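Local coordinates for protein STU0660 (Streptococcus thermophilus, PDB 3ZTH) that belongs to the large Csn2 proteins of CRISPR-mediated bacterial immunity and probably binds DNA in that role, at the interface of chains A and B and the interface of chains A and C. Sequence-based numbering; all coordinates share one arbitrary frame. Chains: chain A/B/C, STU0660.

Three patches on chain A meet two other copies of the protein. Contact 1 faces chain B; contacts 2 and 3 face chain C. Contacts 2 and 3 are neighbours, with the centres of their C-alpha atoms about 19 Å apart. They share strand 140-146 of chain A. Contact 1 lies about 50 Å from contact 2 and about 65 Å from contact 3, again between C-alpha centres. Helix 177-193 serves contact 1 in chain B and contact 3 in chain C. Two different two-fold interfaces could build the four-copy deposited assembly, though the structure alone does not show that this forms in the cell.

Contact 1: the interface of chains A and B. Residues chain A 32, 36; chain B 83, 173, 177, 180, 209.
A:Tyr32 turns one face of its ring to B:Phe83, B:Asn177 and B:Lys180, and its CD1 rim to B:Phe209. Its CG lies anti to the backbone N (chi1 -169°), which sends the ring from helix 28-43 toward chain B.

Aromatic packing comes first. A:Tyr32 and B:Phe83 meet edge to face with planes 81° apart. The CD2-CE2 edge of B:Phe83 stands over the rim of the tyrosine face, at its phenol end. CD2 of B:Phe83 is 3.3 Å from A:Tyr32 OH and 3.5 Å from its CZ. On another flank, A:Tyr32 brings its CD1 rim over a face of B:Phe209, 3.4 Å from CD1 of that residue. These planes are 56° apart.

Over the same face as B:Phe83, a set of polar groups of chain B lines up. The amide of B:Asn177 stands nearly perpendicular to the tyrosine plane, with ND2 3.5 Å above CG of A:Tyr32. That ND2 also gives an almost straight hydrogen bond to B:Phe209 O. B:Lys180 NZ donates to B:Asn177 OD1 at 2.8 Å and to the carbonyl O of B:Glu173. These bonds should fix how the asparagine amide is turned. Beside them, A:Gln36 lays its amide NE2 against the aliphatic CG of B:Glu173, a van der Waals contact.

No direct polar bond crosses within this patch. One water bridges it: the phenol OH of A:Tyr32 lies 2.8 Å from water 1, and B:Phe83 N lies 3.0 Å from the same water.

Contact 2: the interface of chains A and C. Residues chain A 122, 126, 144-146; chain C 154, 158-160.
Strand 140-146 of chain A pairs with strand 159-165 of chain C, through A:Glu145 and C:Ser160. The pairing is antiparallel. A:Glu145 N donates to C:Ser160 O at 3.0 Å, and C:Ser160 N returns a bond to A:Glu145 O at 3.2 Å. A second bridge pairs A:Asn146 with C:Phe159. The sheet thus runs from one chain into the other.

Packing centres on the ring of C:Phe159. Its CG is anti to the carbonyl carbon (chi1 -79°). A:Asn146 CB sits over one face of this ring, above its CE1 rim, while A:Glu126 CB meets the same corner from the edge, 3.9 Å from C:Phe159 CE1. C:Phe159 CD1 lies 3.4 Å from A:Glu145 O. One turn earlier in the helix, the CG2 methyl of A:Val122 crosses at a slant past the CD2 methyl of C:Leu154, at 4.2 Å.

Within chain A, the carboxylate OE2 of A:Glu126 accepts a bent hydrogen bond from A:Asn146 N, at 2.8 Å. It ties the end of the strand to the helix.

In the fold, the ring of C:Phe159 sits in the corner between helix 109-130 and strand 140-146 of chain A. Residue C:Phe159 opens strand 159-165, just after helix 151-158 of chain C.

Contact 3: the interface of chains A and C. Residues chain A 135-137, 140; chain C 182-183, 186.
A:Cys137 packs on C:Ser182 and C:Leu183, and A:Leu135 on C:Glu186, along helix 177-193 of chain C. The sulfur SG of A:Cys137, anti to the carbonyl carbon (chi1 -69°), reaches the helix surface between two neighbouring residues. A:Cys137 SG sits 3.4 Å from C:Ser182 CB and 3.6 Å from C:Leu183 CD2. This places the thiol against the aliphatic part of the serine and one branch of the leucine. The other branch of C:Leu183, CD1, looks toward A:Val140 CG1 at 4.2 Å. A:Leu135 applies its CD2 methyl to the stem of C:Glu186, 3.6 Å from CB. These two side chains run past each other in opposite directions.

Polar contact is carried by the carboxylate of C:Glu186. Its CG is anti to the backbone N (chi1 -155°), and the chain stretches out to the backbone of chain A. A:Asn136 N donates to C:Glu186 OE1 at 3.2 Å, reaching its syn side but 29° out of the carboxylate plane. C:Glu186 OE1 also lies 3.0 Å from A:Asn136 O. Both are acceptors, so this pair looks repulsive unless C:Glu186 is protonated, and it is doubtful.

Short strand 136-137 and the start of strand 140-146 of chain A thus pack on helix 177-193 of chain C.

Contact 1: the interface of chains A and B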
loop_
_atom_site.group_PDB
_atom_site.type_symbol
_atom_site.label_atom_id
_atom_site.label_comp_id
_atom_site.label_asym_id
_atom_site.label_seq_id
_atom_site.Cartn_x
_atom_site.Cartn_y
_atom_site.Cartn_z
ATOM N N TYR A 32 25.915 -24.956 6.436
ATOM C CA TYR A 32 24.715 -24.163 6.259
ATOM C C TYR A 32 24.903 -22.737 6.739
ATOM O O TYR A 32 24.474 -21.792 6.079
ATOM C CB TYR A 32 23.532 -24.806 6.986
ATOM C CG TYR A 32 22.213 -24.175 6.606
ATOM C CD1 TYR A 32 21.506 -24.625 5.495
ATOM C CD2 TYR A 32 21.687 -23.112 7.334
ATOM C CE1 TYR A 32 20.309 -24.038 5.115
ATOM C CE2 TYR A 32 20.487 -22.511 6.965
ATOM C CZ TYR A 32 19.802 -22.982 5.849
ATOM O OH TYR A 32 18.602 -22.412 5.473
ATOM N N GLN A 36 24.596 -19.303 4.708
ATOM C CA GLN A 36 23.689 -18.232 5.118
ATOM C C GLN A 36 24.386 -16.877 5.175
ATOM O O GLN A 36 23.834 -15.866 4.755
ATOM C CB GLN A 36 23.076 -18.566 6.486
ATOM C CG GLN A 36 21.974 -17.616 6.956
ATOM C CD GLN A 36 20.734 -17.658 6.071
ATOM O OE1 GLN A 36 20.610 -16.876 5.120
ATOM N NE2 GLN A 36 19.817 -18.584 6.370
ATOM N N PHE B 83 14.084 -24.489 4.939
ATOM C CA PHE B 83 13.733 -24.012 6.269
ATOM C C PHE B 83 12.732 -22.876 6.183
ATOM O O PHE B 83 11.925 -22.680 7.090
ATOM C CB PHE B 83 14.978 -23.569 7.046
ATOM C CG PHE B 83 15.817 -24.714 7.525
ATOM C CD1 PHE B 83 15.222 -25.801 8.168
ATOM C CD2 PHE B 83 17.190 -24.731 7.309
ATOM C CE1 PHE B 83 15.984 -26.896 8.585
ATOM C CE2 PHE B 83 17.962 -25.820 7.721
ATOM C CZ PHE B 83 17.355 -26.907 8.360
ATOM N N GLU B 173 16.544 -17.716 11.344
ATOM C CA GLU B 173 17.712 -18.244 10.655
ATOM C C GLU B 173 18.825 -18.710 11.596
ATOM O O GLU B 173 19.551 -19.651 11.275
ATOM C CB GLU B 173 18.271 -17.199 9.682
ATOM C CG GLU B 173 17.367 -16.907 8.486
ATOM C CD GLU B 173 16.301 -15.862 8.781
ATOM O OE1 GLU B 173 15.659 -15.930 9.849
ATOM O OE2 GLU B 173 16.093 -14.971 7.931
ATOM N N ASN B 177 19.442 -25.589 13.265
ATOM C CA ASN B 177 18.584 -26.292 12.332
ATOM C C ASN B 177 17.773 -27.441 12.935
ATOM O O ASN B 177 16.626 -27.659 12.549
ATOM C CB ASN B 177 19.411 -26.767 11.136
ATOM C CG ASN B 177 19.952 -25.610 10.321
ATOM O OD1 ASN B 177 19.577 -24.459 10.540
ATOM N ND2 ASN B 177 20.829 -25.908 9.365
ATOM N N LYS B 180 14.890 -25.837 14.660
ATOM C CA LYS B 180 13.892 -25.324 13.730
ATOM C C LYS B 180 12.917 -26.459 13.450
ATOM O O LYS B 180 11.706 -26.265 13.426
ATOM C CB LYS B 180 14.540 -24.892 12.412
ATOM C CG LYS B 180 15.409 -23.658 12.508
ATOM C CD LYS B 180 16.209 -23.477 11.226
ATOM C CE LYS B 180 17.081 -22.244 11.302
ATOM N NZ LYS B 180 18.036 -22.151 10.181
ATOM N N PHE B 209 21.538 -30.308 5.737
ATOM C CA PHE B 209 21.668 -29.198 6.673
ATOM C C PHE B 209 21.780 -29.577 8.143
ATOM O O PHE B 209 21.895 -28.702 8.997
ATOM C CB PHE B 209 20.514 -28.216 6.481
ATOM C CG PHE B 209 20.258 -27.867 5.041
ATOM C CD1 PHE B 209 21.319 -27.781 4.132
ATOM C CD2 PHE B 209 18.960 -27.626 4.588
ATOM C CE1 PHE B 209 21.090 -27.467 2.798
ATOM C CE2 PHE B 209 18.721 -27.309 3.256
ATOM C CZ PHE B 209 19.785 -27.230 2.360
HETATM O O HOH W 1 16.686 -23.650 3.818
#

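Contact 2: the interface of chains A and C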
loop_
_atom_site.group_PDB
_atom_site.type_symbol
_atom_site.label_atom_id
_atom_site.label_comp_id
_atom_site.label_asym_id
_atom_site.label_seq_id
_atom_site.Cartn_x
_atom_site.Cartn_y
_atom_site.Cartn_z
ATOM N N VAL A 122 1.474 6.247 -30.332
ATOM C CA VAL A 122 1.052 6.741 -29.033
ATOM C C VAL A 122 0.713 8.217 -29.209
ATOM O O VAL A 122 -0.386 8.653 -28.866
ATOM C CB VAL A 122 2.176 6.575 -27.982
ATOM C CG1 VAL A 122 1.848 7.363 -26.722
ATOM C CG2 VAL A 122 2.346 5.102 -27.645
ATOM N N GLU A 126 -2.839 10.037 -28.482
ATOM C CA GLU A 126 -2.970 11.205 -27.617
ATOM C C GLU A 126 -3.752 12.304 -28.334
ATOM O O GLU A 126 -4.791 12.757 -27.857
ATOM C CB GLU A 126 -1.593 11.752 -27.228
ATOM C CG GLU A 126 -1.658 12.957 -26.300
ATOM C CD GLU A 126 -0.305 13.601 -26.058
ATOM O OE1 GLU A 126 0.265 14.172 -27.009
ATOM O OE2 GLU A 126 0.193 13.540 -24.914
ATOM N N LEU A 144 -4.423 15.337 -21.842
ATOM C CA LEU A 144 -3.608 14.207 -21.452
ATOM C C LEU A 144 -2.243 14.305 -22.127
ATOM O O LEU A 144 -2.147 14.621 -23.310
ATOM C CB LEU A 144 -4.307 12.914 -21.862
ATOM C CG LEU A 144 -5.633 12.658 -21.144
ATOM C CD1 LEU A 144 -6.392 11.546 -21.833
ATOM C CD2 LEU A 144 -5.364 12.300 -19.694
ATOM N N GLU A 145 -1.190 14.071 -21.360
ATOM C CA GLU A 145 0.161 14.087 -21.898
ATOM C C GLU A 145 0.651 12.648 -21.831
ATOM O O GLU A 145 0.318 11.909 -20.898
ATOM C CB GLU A 145 1.065 15.010 -21.081
ATOM C CG GLU A 145 0.924 16.472 -21.463
ATOM C CD GLU A 145 1.622 17.412 -20.499
ATOM O OE1 GLU A 145 2.796 17.149 -20.149
ATOM O OE2 GLU A 145 0.995 18.422 -20.101
ATOM N N ASN A 146 1.424 12.232 -22.825
ATOM C CA ASN A 146 1.899 10.866 -22.825
ATOM C C ASN A 146 3.340 10.732 -22.394
ATOM O O ASN A 146 4.190 11.560 -22.721
ATOM C CB ASN A 146 1.723 10.241 -24.207
ATOM C CG ASN A 146 2.571 10.911 -25.252
ATOM O OD1 ASN A 146 3.799 10.931 -25.153
ATOM N ND2 ASN A 146 1.923 11.470 -26.265
ATOM N N LEU C 154 -2.125 1.519 -21.509
ATOM C CA LEU C 154 -1.530 2.736 -22.051
ATOM C C LEU C 154 -1.932 3.972 -21.256
ATOM O O LEU C 154 -1.084 4.787 -20.876
ATOM C CB LEU C 154 -1.967 2.922 -23.500
ATOM C CG LEU C 154 -0.894 2.808 -24.574
ATOM C CD1 LEU C 154 -1.536 3.043 -25.930
ATOM C CD2 LEU C 154 0.210 3.825 -24.315
ATOM N N ASN C 158 1.073 5.356 -19.147
ATOM C CA ASN C 158 1.672 6.324 -20.059
ATOM C C ASN C 158 0.865 7.584 -20.335
ATOM O O ASN C 158 1.084 8.252 -21.344
ATOM C CB ASN C 158 1.999 5.626 -21.378
ATOM C CG ASN C 158 2.998 4.498 -21.201
ATOM O OD1 ASN C 158 4.191 4.738 -21.001
ATOM N ND2 ASN C 158 2.512 3.261 -21.255
ATOM N N PHE C 159 -0.057 7.913 -19.436
ATOM C CA PHE C 159 -0.883 9.101 -19.594
ATOM C C PHE C 159 -1.243 9.733 -18.265
ATOM O O PHE C 159 -1.632 9.041 -17.321
ATOM C CB PHE C 159 -2.168 8.763 -20.340
ATOM C CG PHE C 159 -1.990 8.642 -21.812
ATOM C CD1 PHE C 159 -1.634 9.750 -22.569
ATOM C CD2 PHE C 159 -2.164 7.418 -22.448
ATOM C CE1 PHE C 159 -1.456 9.638 -23.946
ATOM C CE2 PHE C 159 -1.985 7.297 -23.821
ATOM C CZ PHE C 159 -1.631 8.409 -24.570
ATOM N N SER C 160 -1.113 11.054 -18.211
ATOM C CA SER C 160 -1.434 11.834 -17.025
ATOM C C SER C 160 -2.046 13.142 -17.492
ATOM O O SER C 160 -1.528 13.786 -18.409
ATOM C CB SER C 160 -0.173 12.149 -16.213
ATOM O OG SER C 160 0.497 10.969 -15.819
#

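Contact 3: the interface of chains A and C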
loop_
_atom_site.group_PDB
_atom_site.type_symbol
_atom_site.label_atom_id
_atom_site.label_comp_id
_atom_site.label_asym_id
_atom_site.label_seq_id
_atom_site.Cartn_x
_atom_site.Cartn_y
_atom_site.Cartn_z
ATOM N N LEU A 135 -11.088 20.336 -23.633
ATOM C CA LEU A 135 -11.149 21.250 -22.502
ATOM C C LEU A 135 -10.179 22.410 -22.665
ATOM O O LEU A 135 -9.001 22.316 -22.331
ATOM C CB LEU A 135 -10.910 20.509 -21.187
ATOM C CG LEU A 135 -12.054 19.556 -20.821
ATOM C CD1 LEU A 135 -11.989 19.248 -19.339
ATOM C CD2 LEU A 135 -13.402 20.184 -21.147
ATOM N N ASN A 136 -10.711 23.505 -23.197
ATOM C CA ASN A 136 -9.959 24.727 -23.452
ATOM C C ASN A 136 -10.803 25.917 -23.021
ATOM O O ASN A 136 -11.945 26.057 -23.456
ATOM C CB ASN A 136 -9.654 24.856 -24.950
ATOM C CG ASN A 136 -8.720 23.769 -25.459
ATOM O OD1 ASN A 136 -7.501 23.863 -25.315
ATOM N ND2 ASN A 136 -9.294 22.723 -26.050
ATOM N N CYS A 137 -10.241 26.767 -22.166
ATOM C CA CYS A 137 -10.931 27.967 -21.692
ATOM C C CYS A 137 -9.926 29.094 -21.549
ATOM O O CYS A 137 -9.204 29.173 -20.558
ATOM C CB CYS A 137 -11.616 27.712 -20.347
ATOM S SG CYS A 137 -13.035 26.584 -20.452
ATOM N N VAL A 140 -5.942 28.684 -20.890
ATOM C CA VAL A 140 -5.865 27.377 -20.262
ATOM C C VAL A 140 -6.405 26.228 -21.088
ATOM O O VAL A 140 -7.360 26.378 -21.850
ATOM C CB VAL A 140 -6.607 27.378 -18.916
ATOM C CG1 VAL A 140 -6.295 26.107 -18.150
ATOM C CG2 VAL A 140 -6.214 28.597 -18.114
ATOM N N SER C 182 -15.485 27.282 -16.040
ATOM C CA SER C 182 -15.760 27.071 -17.450
ATOM C C SER C 182 -15.315 25.682 -17.877
ATOM O O SER C 182 -16.045 24.985 -18.585
ATOM C CB SER C 182 -15.071 28.146 -18.287
ATOM O OG SER C 182 -15.721 29.389 -18.104
ATOM N N LEU C 183 -14.122 25.275 -17.446
ATOM C CA LEU C 183 -13.612 23.943 -17.781
ATOM C C LEU C 183 -14.608 22.896 -17.301
ATOM O O LEU C 183 -14.968 21.978 -18.040
ATOM C CB LEU C 183 -12.252 23.698 -17.121
ATOM C CG LEU C 183 -11.110 24.543 -17.688
ATOM C CD1 LEU C 183 -9.866 24.405 -16.840
ATOM C CD2 LEU C 183 -10.842 24.097 -19.111
ATOM N N GLU C 186 -17.537 22.731 -19.612
ATOM C CA GLU C 186 -17.284 22.178 -20.927
ATOM C C GLU C 186 -17.248 20.666 -20.758
ATOM O O GLU C 186 -17.772 19.918 -21.586
ATOM C CB GLU C 186 -15.961 22.683 -21.499
ATOM C CG GLU C 186 -15.952 22.635 -23.023
ATOM C CD GLU C 186 -14.587 22.902 -23.634
ATOM O OE1 GLU C 186 -13.896 23.846 -23.176
ATOM O OE2 GLU C 186 -14.220 22.172 -24.586
#